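Local atomic coordinates of putative polyketide synthase (Brevibacillus brevis, PDB entry 6HP2), a protein that probably transfers a methyl group from S-adenosylmethionine to a polyketide hydroxyl, as the O-methyltransferase domain of a multienzyme synthase thought to act in making the antibiotic bacillaene. Residues 151-155 and 156-160; 169-172 and 173-176; 106-109 and 110-114; 132-135 and 136-140. All coordinates share one frame; numbering follows the deposited sequence.

Contact 1. Residues 151-155 and 156-160. With SAH (S-adenosyl-L-homocysteine), chain B.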
loop_
_atom_site.group_PDB
_atom_site.type_symbol
_atom_site.label_atom_id
_atom_site.label_comp_id
_atom_site.label_asym_id
_atom_site.label_seq_id
_atom_site.Cartn_x
_atom_site.Cartn_y
_atom_site.Cartn_z
ATOM N N PHE A 151 -14.677 4.829 8.107
ATOM C CA PHE A 151 -15.354 6.103 7.839
ATOM C C PHE A 151 -15.266 6.420 6.337
ATOM O O PHE A 151 -14.237 6.211 5.726
ATOM C CB PHE A 151 -14.715 7.279 8.609
ATOM C CG PHE A 151 -14.588 7.055 10.079
ATOM C CD1 PHE A 151 -13.455 6.465 10.592
ATOM C CD2 PHE A 151 -15.563 7.487 10.939
ATOM C CE1 PHE A 151 -13.314 6.253 11.958
ATOM C CE2 PHE A 151 -15.443 7.287 12.325
ATOM C CZ PHE A 151 -14.290 6.682 12.831
ATOM N N ASN A 152 -16.358 6.897 5.742
ATOM C CA ASN A 152 -16.399 7.337 4.342
ATOM C C ASN A 152 -15.921 8.787 4.335
ATOM O O ASN A 152 -16.711 9.714 4.467
ATOM C CB ASN A 152 -17.820 7.223 3.783
ATOM C CG ASN A 152 -17.863 7.640 2.319
ATOM O OD1 ASN A 152 -16.817 7.615 1.584
ATOM N ND2 ASN A 152 -18.949 8.076 1.907
ATOM N N LYS A 153 -14.607 9.001 4.293
ATOM C CA LYS A 153 -14.039 10.327 4.455
ATOM C C LYS A 153 -12.816 10.460 3.553
ATOM O O LYS A 153 -12.233 9.464 3.111
ATOM C CB LYS A 153 -13.583 10.593 5.907
ATOM C CG LYS A 153 -14.728 10.724 6.938
ATOM C CD LYS A 153 -15.691 11.817 6.624
ATOM C CE LYS A 153 -16.842 11.848 7.636
ATOM N NZ LYS A 153 -17.901 12.819 7.244
ATOM N N ASP A 154 -12.408 11.701 3.342
ATOM C CA ASP A 154 -11.312 12.078 2.440
ATOM C C ASP A 154 -10.076 12.398 3.312
ATOM O O ASP A 154 -10.068 13.356 4.082
ATOM C CB ASP A 154 -11.754 13.267 1.595
ATOM C CG ASP A 154 -10.641 13.813 0.692
ATOM O OD1 ASP A 154 -9.442 13.471 0.821
ATOM O OD2 ASP A 154 -10.984 14.618 -0.186
ATOM N N SER A 155 -9.058 11.546 3.227
ATOM C CA SER A 155 -7.904 11.645 4.094
ATOM C C SER A 155 -7.056 12.893 3.819
ATOM O O SER A 155 -6.147 13.189 4.609
ATOM C CB SER A 155 -7.039 10.417 3.920
ATOM O OG SER A 155 -7.692 9.251 4.242
ATOM N N SER A 156 -7.328 13.631 2.740
ATOM C CA SER A 156 -6.635 14.880 2.436
ATOM C C SER A 156 -7.387 16.090 2.933
ATOM O O SER A 156 -6.906 17.215 2.761
ATOM C CB SER A 156 -6.380 15.013 0.911
ATOM O OG SER A 156 -7.557 15.261 0.178
ATOM N N LYS A 157 -8.551 15.903 3.544
ATOM C CA LYS A 157 -9.379 17.037 3.945
ATOM C C LYS A 157 -10.019 16.844 5.322
ATOM O O LYS A 157 -10.107 17.793 6.105
ATOM C CB LYS A 157 -10.499 17.290 2.948
ATOM C CG LYS A 157 -10.015 17.640 1.548
ATOM C CD LYS A 157 -11.139 18.101 0.653
ATOM C CE LYS A 157 -10.643 18.344 -0.773
ATOM N NZ LYS A 157 -9.430 19.218 -0.852
ATOM N N ASP A 158 -10.506 15.634 5.607
ATOM C CA ASP A 158 -11.132 15.327 6.898
ATOM C C ASP A 158 -10.078 14.880 7.909
ATOM O O ASP A 158 -9.383 13.890 7.676
ATOM C CB ASP A 158 -12.175 14.239 6.716
ATOM C CG ASP A 158 -13.303 14.654 5.750
ATOM O OD1 ASP A 158 -13.929 15.691 5.994
ATOM O OD2 ASP A 158 -13.512 13.970 4.742
ATOM N N ALA A 159 -10.000 15.574 9.043
ATOM C CA ALA A 159 -8.980 15.269 10.039
ATOM C C ALA A 159 -9.201 13.865 10.578
ATOM O O ALA A 159 -10.332 13.459 10.815
ATOM C CB ALA A 159 -9.027 16.286 11.190
ATOM N N PHE A 160 -8.136 13.088 10.679
ATOM C CA PHE A 160 -8.240 11.763 11.287
ATOM C C PHE A 160 -8.662 11.937 12.753
ATOM O O PHE A 160 -8.306 12.937 13.387
ATOM C CB PHE A 160 -6.910 10.991 11.219
ATOM C CG PHE A 160 -6.353 10.798 9.866
ATOM C CD1 PHE A 160 -7.124 10.339 8.836
ATOM C CD2 PHE A 160 -5.006 11.044 9.611
ATOM C CE1 PHE A 160 -6.576 10.144 7.629
ATOM C CE2 PHE A 160 -4.490 10.864 8.386
ATOM C CZ PHE A 160 -5.258 10.391 7.391
HETATM N N SAH B . -5.296 -0.252 0.922
HETATM C CA SAH B . -6.340 -1.076 0.321
HETATM C CB SAH B . -7.011 -0.382 -0.857
HETATM C CG SAH B . -6.075 0.241 -1.878
HETATM S SD SAH B . -6.998 0.845 -3.322
HETATM C C SAH B . -5.714 -2.385 -0.092
HETATM O O SAH B . -6.400 -3.271 -0.602
HETATM O OXT SAH B . -4.516 -2.564 0.101
HETATM C "C5'" SAH B . -6.929 2.609 -2.930
HETATM C "C4'" SAH B . -7.795 2.970 -1.725
HETATM O "O4'" SAH B . -7.560 4.358 -1.397
HETATM C "C3'" SAH B . -9.319 2.913 -2.071
HETATM O "O3'" SAH B . -9.931 2.304 -0.923
HETATM C "C2'" SAH B . -9.774 4.363 -2.226
HETATM O "O2'" SAH B . -11.105 4.611 -1.882
HETATM C "C1'" SAH B . -8.790 5.056 -1.257
HETATM N N9 SAH B . -8.589 6.489 -1.459
HETATM C C8 SAH B . -8.161 7.136 -2.583
HETATM N N7 SAH B . -8.184 8.443 -2.307
HETATM C C5 SAH B . -8.559 8.622 -1.018
HETATM C C6 SAH B . -8.755 9.739 -0.214
HETATM N N6 SAH B . -8.517 10.991 -0.603
HETATM N N1 SAH B . -9.135 9.560 1.083
HETATM C C2 SAH B . -9.428 8.301 1.574
HETATM N N3 SAH B . -9.263 7.209 0.761
HETATM C C4 SAH B . -8.883 7.377 -0.512
#

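Contact 2. Residues 169-172 and 173-176. With SAH (S-adenosyl-L-homocysteine), chain B.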
loop_
_atom_site.group_PDB
_atom_site.type_symbol
_atom_site.label_atom_id
_atom_site.label_comp_id
_atom_site.label_asym_id
_atom_site.label_seq_id
_atom_site.Cartn_x
_atom_site.Cartn_y
_atom_site.Cartn_z
ATOM N N GLY A 169 -0.778 3.254 4.649
ATOM C CA GLY A 169 -1.352 3.614 3.346
ATOM C C GLY A 169 -0.838 2.731 2.236
ATOM O O GLY A 169 0.250 2.985 1.676
ATOM N N ILE A 170 -1.570 1.673 1.907
ATOM C CA ILE A 170 -1.116 0.758 0.868
ATOM C C ILE A 170 -1.725 1.159 -0.482
ATOM O O ILE A 170 -2.944 1.078 -0.644
ATOM C CB ILE A 170 -1.519 -0.687 1.205
ATOM C CG1 ILE A 170 -0.821 -1.134 2.492
ATOM C CG2 ILE A 170 -1.171 -1.621 0.059
ATOM C CD1 ILE A 170 -1.329 -2.449 3.043
ATOM N N GLU A 171 -0.891 1.603 -1.434
ATOM C CA GLU A 171 -1.329 2.041 -2.768
ATOM C C GLU A 171 -2.413 3.112 -2.689
ATOM O O GLU A 171 -3.394 3.058 -3.428
ATOM C CB GLU A 171 -1.807 0.869 -3.640
ATOM C CG GLU A 171 -0.718 -0.109 -4.043
ATOM C CD GLU A 171 -1.154 -1.012 -5.181
ATOM O OE1 GLU A 171 -2.167 -0.693 -5.836
ATOM O OE2 GLU A 171 -0.485 -2.037 -5.423
ATOM N N VAL A 172 -2.252 4.077 -1.788
ATOM C CA VAL A 172 -3.269 5.102 -1.628
ATOM C C VAL A 172 -2.912 6.560 -1.908
ATOM O O VAL A 172 -3.768 7.302 -2.385
ATOM C CB VAL A 172 -3.810 5.076 -0.182
ATOM C CG1 VAL A 172 -4.712 6.273 0.072
ATOM C CG2 VAL A 172 -4.542 3.773 0.095
ATOM N N SER A 173 -1.679 6.992 -1.657
ATOM C CA SER A 173 -1.428 8.423 -1.810
ATOM C C SER A 173 -1.318 8.872 -3.262
ATOM O O SER A 173 -1.567 10.065 -3.527
ATOM C CB SER A 173 -0.174 8.876 -1.029
ATOM O OG SER A 173 0.932 8.686 -1.777
ATOM N N PHE A 174 -0.986 7.974 -4.199
ATOM C CA PHE A 174 -0.921 8.395 -5.594
ATOM C C PHE A 174 -2.300 8.672 -6.169
ATOM O O PHE A 174 -2.392 9.273 -7.248
ATOM C CB PHE A 174 -0.154 7.397 -6.494
ATOM C CG PHE A 174 -0.765 6.057 -6.647
ATOM C CD1 PHE A 174 -1.713 5.835 -7.601
ATOM C CD2 PHE A 174 -0.358 4.996 -5.867
ATOM C CE1 PHE A 174 -2.281 4.575 -7.784
ATOM C CE2 PHE A 174 -0.916 3.729 -6.069
ATOM C CZ PHE A 174 -1.887 3.543 -7.010
ATOM N N HIS A 175 -3.367 8.279 -5.466
ATOM C CA HIS A 175 -4.732 8.663 -5.870
ATOM C C HIS A 175 -5.111 10.060 -5.337
ATOM O O HIS A 175 -6.215 10.548 -5.582
ATOM C CB HIS A 175 -5.787 7.666 -5.341
ATOM C CG HIS A 175 -5.604 6.266 -5.812
ATOM N ND1 HIS A 175 -5.954 5.855 -7.074
ATOM C CD2 HIS A 175 -5.106 5.175 -5.187
ATOM C CE1 HIS A 175 -5.655 4.573 -7.219
ATOM N NE2 HIS A 175 -5.158 4.132 -6.076
ATOM N N ILE A 176 -4.248 10.682 -4.560
ATOM C CA ILE A 176 -4.588 11.871 -3.793
ATOM C C ILE A 176 -3.791 13.046 -4.328
ATOM O O ILE A 176 -2.550 13.090 -4.220
ATOM C CB ILE A 176 -4.332 11.654 -2.286
ATOM C CG1 ILE A 176 -5.283 10.559 -1.776
ATOM C CG2 ILE A 176 -4.506 12.952 -1.525
ATOM C CD1 ILE A 176 -5.081 10.225 -0.261
HETATM N N SAH B . -5.296 -0.252 0.922
HETATM C CA SAH B . -6.340 -1.076 0.321
HETATM C CB SAH B . -7.011 -0.382 -0.857
HETATM C CG SAH B . -6.075 0.241 -1.878
HETATM S SD SAH B . -6.998 0.845 -3.322
HETATM C C SAH B . -5.714 -2.385 -0.092
HETATM O O SAH B . -6.400 -3.271 -0.602
HETATM O OXT SAH B . -4.516 -2.564 0.101
HETATM C "C5'" SAH B . -6.929 2.609 -2.930
HETATM C "C4'" SAH B . -7.795 2.970 -1.725
HETATM O "O4'" SAH B . -7.560 4.358 -1.397
HETATM C "C3'" SAH B . -9.319 2.913 -2.071
HETATM O "O3'" SAH B . -9.931 2.304 -0.923
HETATM C "C2'" SAH B . -9.774 4.363 -2.226
HETATM O "O2'" SAH B . -11.105 4.611 -1.882
HETATM C "C1'" SAH B . -8.790 5.056 -1.257
HETATM N N9 SAH B . -8.589 6.489 -1.459
HETATM C C8 SAH B . -8.161 7.136 -2.583
HETATM N N7 SAH B . -8.184 8.443 -2.307
HETATM C C5 SAH B . -8.559 8.622 -1.018
HETATM C C6 SAH B . -8.755 9.739 -0.214
HETATM N N6 SAH B . -8.517 10.991 -0.603
HETATM N N1 SAH B . -9.135 9.560 1.083
HETATM C C2 SAH B . -9.428 8.301 1.574
HETATM N N3 SAH B . -9.263 7.209 0.761
HETATM C C4 SAH B . -8.883 7.377 -0.512
HETATM O O HOH W 1 -0.029 5.264 0.032
HETATM O O HOH W 2 -4.640 1.322 -5.914
#

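Contact 3. Residues 106-109 and 110-114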
loop_
_atom_site.group_PDB
_atom_site.type_symbol
_atom_site.label_atom_id
_atom_site.label_comp_id
_atom_site.label_asym_id
_atom_site.label_seq_id
_atom_site.Cartn_x
_atom_site.Cartn_y
_atom_site.Cartn_z
ATOM N N HIS A 106 -11.511 -2.514 0.958
ATOM C CA HIS A 106 -12.620 -3.246 1.550
ATOM C C HIS A 106 -12.454 -3.499 3.032
ATOM O O HIS A 106 -13.173 -4.354 3.568
ATOM C CB HIS A 106 -12.786 -4.579 0.855
ATOM C CG HIS A 106 -13.213 -4.463 -0.589
ATOM N ND1 HIS A 106 -13.001 -5.467 -1.513
ATOM C CD2 HIS A 106 -13.801 -3.451 -1.269
ATOM C CE1 HIS A 106 -13.440 -5.079 -2.699
ATOM N NE2 HIS A 106 -13.941 -3.861 -2.579
ATOM N N GLY A 107 -11.481 -2.846 3.682
ATOM C CA GLY A 107 -11.318 -2.956 5.140
ATOM C C GLY A 107 -10.562 -4.154 5.637
ATOM O O GLY A 107 -10.487 -4.384 6.871
ATOM N N THR A 108 -9.916 -4.877 4.731
ATOM C CA THR A 108 -9.330 -6.166 5.076
ATOM C C THR A 108 -8.273 -6.042 6.172
ATOM O O THR A 108 -8.285 -6.825 7.128
ATOM C CB THR A 108 -8.749 -6.809 3.811
ATOM O OG1 THR A 108 -9.832 -7.041 2.871
ATOM C CG2 THR A 108 -8.112 -8.162 4.114
ATOM N N ASP A 109 -7.343 -5.081 6.045
ATOM C CA ASP A 109 -6.316 -4.904 7.084
ATOM C C ASP A 109 -6.902 -4.319 8.368
ATOM O O ASP A 109 -6.517 -4.707 9.481
ATOM C CB ASP A 109 -5.159 -4.004 6.606
ATOM C CG ASP A 109 -4.319 -4.666 5.528
ATOM O OD1 ASP A 109 -3.922 -5.844 5.688
ATOM O OD2 ASP A 109 -4.113 -4.050 4.467
ATOM N N VAL A 110 -7.815 -3.370 8.243
ATOM C CA VAL A 110 -8.528 -2.885 9.423
ATOM C C VAL A 110 -9.118 -4.035 10.228
ATOM O O VAL A 110 -9.002 -4.087 11.471
ATOM C CB VAL A 110 -9.608 -1.875 9.018
ATOM C CG1 VAL A 110 -10.612 -1.651 10.143
ATOM C CG2 VAL A 110 -8.982 -0.572 8.637
ATOM N N ILE A 111 -9.712 -4.986 9.529
ATOM C CA ILE A 111 -10.393 -6.109 10.132
ATOM C C ILE A 111 -9.405 -7.138 10.629
ATOM O O ILE A 111 -9.549 -7.640 11.751
ATOM C CB ILE A 111 -11.376 -6.747 9.118
ATOM C CG1 ILE A 111 -12.613 -5.884 9.002
ATOM C CG2 ILE A 111 -11.705 -8.189 9.517
ATOM C CD1 ILE A 111 -13.374 -6.159 7.707
ATOM N N GLN A 112 -8.469 -7.553 9.768
ATOM C CA GLN A 112 -7.566 -8.641 10.149
ATOM C C GLN A 112 -6.635 -8.244 11.303
ATOM O O GLN A 112 -6.288 -9.101 12.142
ATOM C CB GLN A 112 -6.740 -9.115 8.960
ATOM C CG GLN A 112 -7.550 -9.934 7.907
ATOM C CD GLN A 112 -6.683 -10.330 6.698
ATOM O OE1 GLN A 112 -5.525 -9.874 6.533
ATOM N NE2 GLN A 112 -7.233 -11.141 5.848
ATOM N N ILE A 113 -6.178 -6.973 11.349
ATOM C CA ILE A 113 -5.323 -6.550 12.473
ATOM C C ILE A 113 -6.113 -6.636 13.781
ATOM O O ILE A 113 -5.608 -7.086 14.823
ATOM C CB ILE A 113 -4.751 -5.139 12.261
ATOM C CG1 ILE A 113 -3.752 -5.128 11.130
ATOM C CG2 ILE A 113 -4.121 -4.616 13.569
ATOM C CD1 ILE A 113 -3.378 -3.752 10.690
ATOM N N ALA A 114 -7.351 -6.147 13.757
ATOM C CA ALA A 114 -8.186 -6.181 14.952
ATOM C C ALA A 114 -8.494 -7.610 15.378
ATOM O O ALA A 114 -8.557 -7.918 16.582
ATOM C CB ALA A 114 -9.485 -5.418 14.706
#

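Contact 4. Residues 132-135 and 136-140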
loop_
_atom_site.group_PDB
_atom_site.type_symbol
_atom_site.label_atom_id
_atom_site.label_comp_id
_atom_site.label_asym_id
_atom_site.label_seq_id
_atom_site.Cartn_x
_atom_site.Cartn_y
_atom_site.Cartn_z
ATOM N N ALA A 132 -16.830 1.692 2.123
ATOM C CA ALA A 132 -17.018 1.900 3.552
ATOM C C ALA A 132 -18.180 1.068 4.049
ATOM O O ALA A 132 -18.099 0.402 5.093
ATOM C CB ALA A 132 -17.243 3.396 3.832
ATOM N N GLU A 133 -19.260 1.063 3.276
ATOM C CA GLU A 133 -20.445 0.280 3.644
ATOM C C GLU A 133 -20.087 -1.200 3.765
ATOM O O GLU A 133 -20.435 -1.860 4.744
ATOM C CB GLU A 133 -21.519 0.530 2.596
ATOM C CG GLU A 133 -22.825 -0.236 2.861
ATOM C CD GLU A 133 -23.456 0.129 4.193
ATOM O OE1 GLU A 133 -24.243 -0.683 4.723
ATOM O OE2 GLU A 133 -23.161 1.229 4.709
ATOM N N LEU A 134 -19.318 -1.719 2.812
ATOM C CA LEU A 134 -18.976 -3.129 2.817
ATOM C C LEU A 134 -18.057 -3.459 3.988
ATOM O O LEU A 134 -18.238 -4.489 4.643
ATOM C CB LEU A 134 -18.301 -3.499 1.484
ATOM C CG LEU A 134 -17.794 -4.949 1.410
ATOM C CD1 LEU A 134 -18.937 -5.962 1.602
ATOM C CD2 LEU A 134 -17.089 -5.190 0.117
ATOM N N GLY A 135 -17.041 -2.617 4.224
ATOM C CA GLY A 135 -16.123 -2.863 5.335
ATOM C C GLY A 135 -16.812 -2.852 6.695
ATOM O O GLY A 135 -16.551 -3.710 7.538
ATOM N N ASN A 136 -17.748 -1.925 6.905
ATOM C CA ASN A 136 -18.491 -1.915 8.154
ATOM C C ASN A 136 -19.440 -3.101 8.257
ATOM O O ASN A 136 -19.649 -3.621 9.358
ATOM C CB ASN A 136 -19.251 -0.599 8.304
ATOM C CG ASN A 136 -18.336 0.532 8.645
ATOM O OD1 ASN A 136 -17.516 0.412 9.570
ATOM N ND2 ASN A 136 -18.419 1.625 7.891
ATOM N N GLN A 137 -20.032 -3.555 7.140
ATOM C CA GLN A 137 -20.849 -4.768 7.198
ATOM C C GLN A 137 -20.002 -5.967 7.608
ATOM O O GLN A 137 -20.424 -6.777 8.432
ATOM C CB GLN A 137 -21.529 -5.048 5.849
ATOM C CG GLN A 137 -22.599 -4.080 5.471
ATOM C CD GLN A 137 -23.137 -4.331 4.067
ATOM O OE1 GLN A 137 -22.886 -5.381 3.477
ATOM N NE2 GLN A 137 -23.858 -3.352 3.520
ATOM N N ARG A 138 -18.782 -6.077 7.078
ATOM C CA ARG A 138 -17.925 -7.188 7.455
ATOM C C ARG A 138 -17.425 -7.025 8.881
ATOM O O ARG A 138 -17.251 -8.010 9.584
ATOM C CB ARG A 138 -16.729 -7.299 6.483
ATOM C CG ARG A 138 -17.158 -7.688 5.068
ATOM C CD ARG A 138 -15.981 -7.796 4.125
ATOM N NE ARG A 138 -16.390 -8.131 2.761
ATOM C CZ ARG A 138 -15.558 -8.198 1.731
ATOM N NH1 ARG A 138 -14.273 -7.951 1.908
ATOM N NH2 ARG A 138 -16.012 -8.504 0.524
ATOM N N ILE A 139 -17.173 -5.805 9.316
ATOM C CA ILE A 139 -16.853 -5.594 10.718
ATOM C C ILE A 139 -17.990 -6.110 11.585
ATOM O O ILE A 139 -17.774 -6.767 12.614
ATOM C CB ILE A 139 -16.573 -4.110 10.988
ATOM C CG1 ILE A 139 -15.185 -3.726 10.415
ATOM C CG2 ILE A 139 -16.664 -3.822 12.475
ATOM C CD1 ILE A 139 -14.885 -2.266 10.491
ATOM N N ALA A 140 -19.218 -5.784 11.215
ATOM C CA ALA A 140 -20.368 -6.219 11.999
ATOM C C ALA A 140 -20.502 -7.732 12.009
ATOM O O ALA A 140 -20.731 -8.344 13.060
ATOM C CB ALA A 140 -21.621 -5.548 11.430
#

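Contact 1. Residues 151-155 and 156-160
Beyond strand 148-152 the chain turns through Ser-155 and Ser-156, and the carbonyl O of Asp-154, just ahead of the bend, accepts two backbone bonds, from Lys-157 N at 3.0 Å and from Asp-158 N at 2.8 Å. The two donors take different positions: Asp-158 N lies nearly in line with the C=O bond, whereas Lys-157 N stands above the carbonyl plane. The Asp-154 side chain reinforces the turn. With CG trans to the backbone N (chi1 175°), the carboxylate is carried forward along the chain to Ser-156, and OD1 receives both Ser-156 N (2.9 Å) and Ser-156 OG (2.7 Å) from the same face of its plane. The third donor to OD1 is N6 of S-adenosylhomocysteine, 3.0 Å away, so three bonds fix the rotation of the group and would probably favour its ionised form. Asp-158 closes the turn from the other end: its OD2 takes Asp-154 N on the anti lone pair in a nearly straight bond (2.9 Å, 171°). The aliphatic part of Lys-153 crosses Asp-158 at about a right angle, CD lying 3.6 Å from OD2. Ser-155 OG bonds to Phe-102 O and also meets the Phe-160 ring at its edge. The side-chain and main-chain bonds together make an Asx motif. Asp-154 OD1 on N6 and Ser-155 N on N1 (2.9 Å) read the adenine edge, the pairing familiar from class I methyltransferases.

Contact 2. Residues 169-172 and 173-176
Val-172 and His-175 are linked where strand 164-170 of the Rossmann-like sheet gives way to a 3-10 turn; strand end and turn together, residues 170-176, follow the bound S-adenosylhomocysteine from its amino group to its adenine. In the first shell, Ile-170 O accepts the amino N of S-adenosylhomocysteine at 3.1 Å. Val-172 CG2 comes within 3.4 Å of the ribose O4', and Ile-176 CG1 lies 3.5 Å from the adenine N6. His-175 reaches across to C8 with its CB. Behind these groups, the turn is held by His-175 N, which bonds to Val-172 O from above the carbonyl plane (3.3 Å, 148°). Glu-171, in the left-handed helical region (phi 54°), redirects the chain so that its carbonyl O meets the His-175 ring in plane, 3.2 Å from CD2. One face of that imidazole is covered by Phe-174 CE1, offset toward the rim. Farther out, Tyr-286 and Val-47 N bind Glu-171 OE2, while a water joins Gly-169 O to Ser-173 N across the turn. A second water, in the plane of the imidazole, donates to both Glu-171 O and Glu-171 OE1 and is hydrogen-bonded to His-175 NE2 at 2.9 Å.

Contact 3. Residues 106-109 and 110-114
Gln-112 N donates to Thr-108 O at 2.7 Å, the shortest polar bond in the first turn of helix 108-116. This helix follows the glycine-rich loop of the methyltransferase, motif I, which runs on from strand 98-101, and it forms the crossover of a beta-alpha-beta unit ending in strand 121-126. Gly-107 is the N-cap and its positive phi (83°) swings the chain from loop into helix. Its carbonyl takes Ile-111 N at 2.8 Å, nearly head-on to the oxygen, and the CG1 branch of Ile-111 lies 3.4 Å from the same Gly-107 O. Ile-113 N to Asp-109 O (3.0 Å) follows one residue after the Thr-108 bond and is about as straight (163°); both donors stand somewhat tilted from the carbonyl plane. One turn apart, Thr-108 and Gln-112 run side by side. Because Thr-108 OG1 lies trans to the carbonyl carbon (chi1 -62°), the hydroxyl points to Asp-43 O and the methyl CG2 is left to pack on the Gln-112 amide. That amide is held at its oxygen by Tyr-44 OH. Asp-109 sends its carboxylate away from the helix, where OD2 makes a salt bridge with Arg-84, itself a residue of the S-adenosylhomocysteine site, and OD1 binds Tyr-331. Thr-108 CG2 lies 3.6 Å from Gln-112 NE2, ordinary van der Waals contact.

Contact 4. Residues 132-135 and 136-140
Leu-134 and Arg-138, like Glu-133 and Gln-137, are spaced four residues apart, so both pairs fall on successive turns of helix 129-141. The backbone bonds set that spacing: Asn-136 N to Ala-132 O measures 3.0 Å, Arg-138 N to Leu-134 O also 3.0 Å, and Ile-139 N to Gly-135 O 2.8 Å. Among polar side chains, Gln-137 NE2 donates to Glu-133 OE1 at 3.0 Å in a nearly straight bond (168°). The acceptor lies in the amide plane of Gln-137 and is met on the anti side of its carboxylate, while the two flat groups are turned 74° against each other. A bend at chi2 (60°) in Glu-133 brings its carboxylate forward to this bond, although the side chain is poorly ordered and the bond is probably not rigid. Van der Waals packing of a leucine on a guanidinium makes the other pair. Arg-138 stretches from CG to NE past Leu-134, whose CD2 lies over one face of the guanidinium, offset toward its rim and 3.5 Å from NH2; Leu-134 CD1 approaches NE just as closely. Hydrocarbon thus covers one side of a charged group, which has a weak, long ion pair to Asp-43. Around the helix, Asn-136 ND2 bonds to Ile-150 O, and Ala-132 and Ile-139 pack on strand 148-152. Arg-138 and Ile-139 also face Ile-111, so the helix lies beside helix 108-116 and against strand 148-152, outermost in the sheet of this chain.

Overall arrangement
Contacts 1 and 2 both touch S-adenosylhomocysteine: their centres lie about 13 Å apart, and Ser-156 CB of contact 1 packs on Ile-176 CG2 of contact 2 at 3.7 Å beside the adenine. Contact 3 approaches the amino-acid end of the ligand, where Asp-109 OD2 comes within 3.5 Å of Ile-170 CD1. Contact 4 is more peripheral, its Ala-132 side chain about 8 Å from the ligand. It packs broadly on contact 3, about 10 Å away between centres, with Ile-111 CG1 and Ile-139 CG1 3.6 Å apart, and touches contact 1 through Ala-132 and Asn-152. Contacts 2 and 4 stay apart, about 13 Å between nearest atoms.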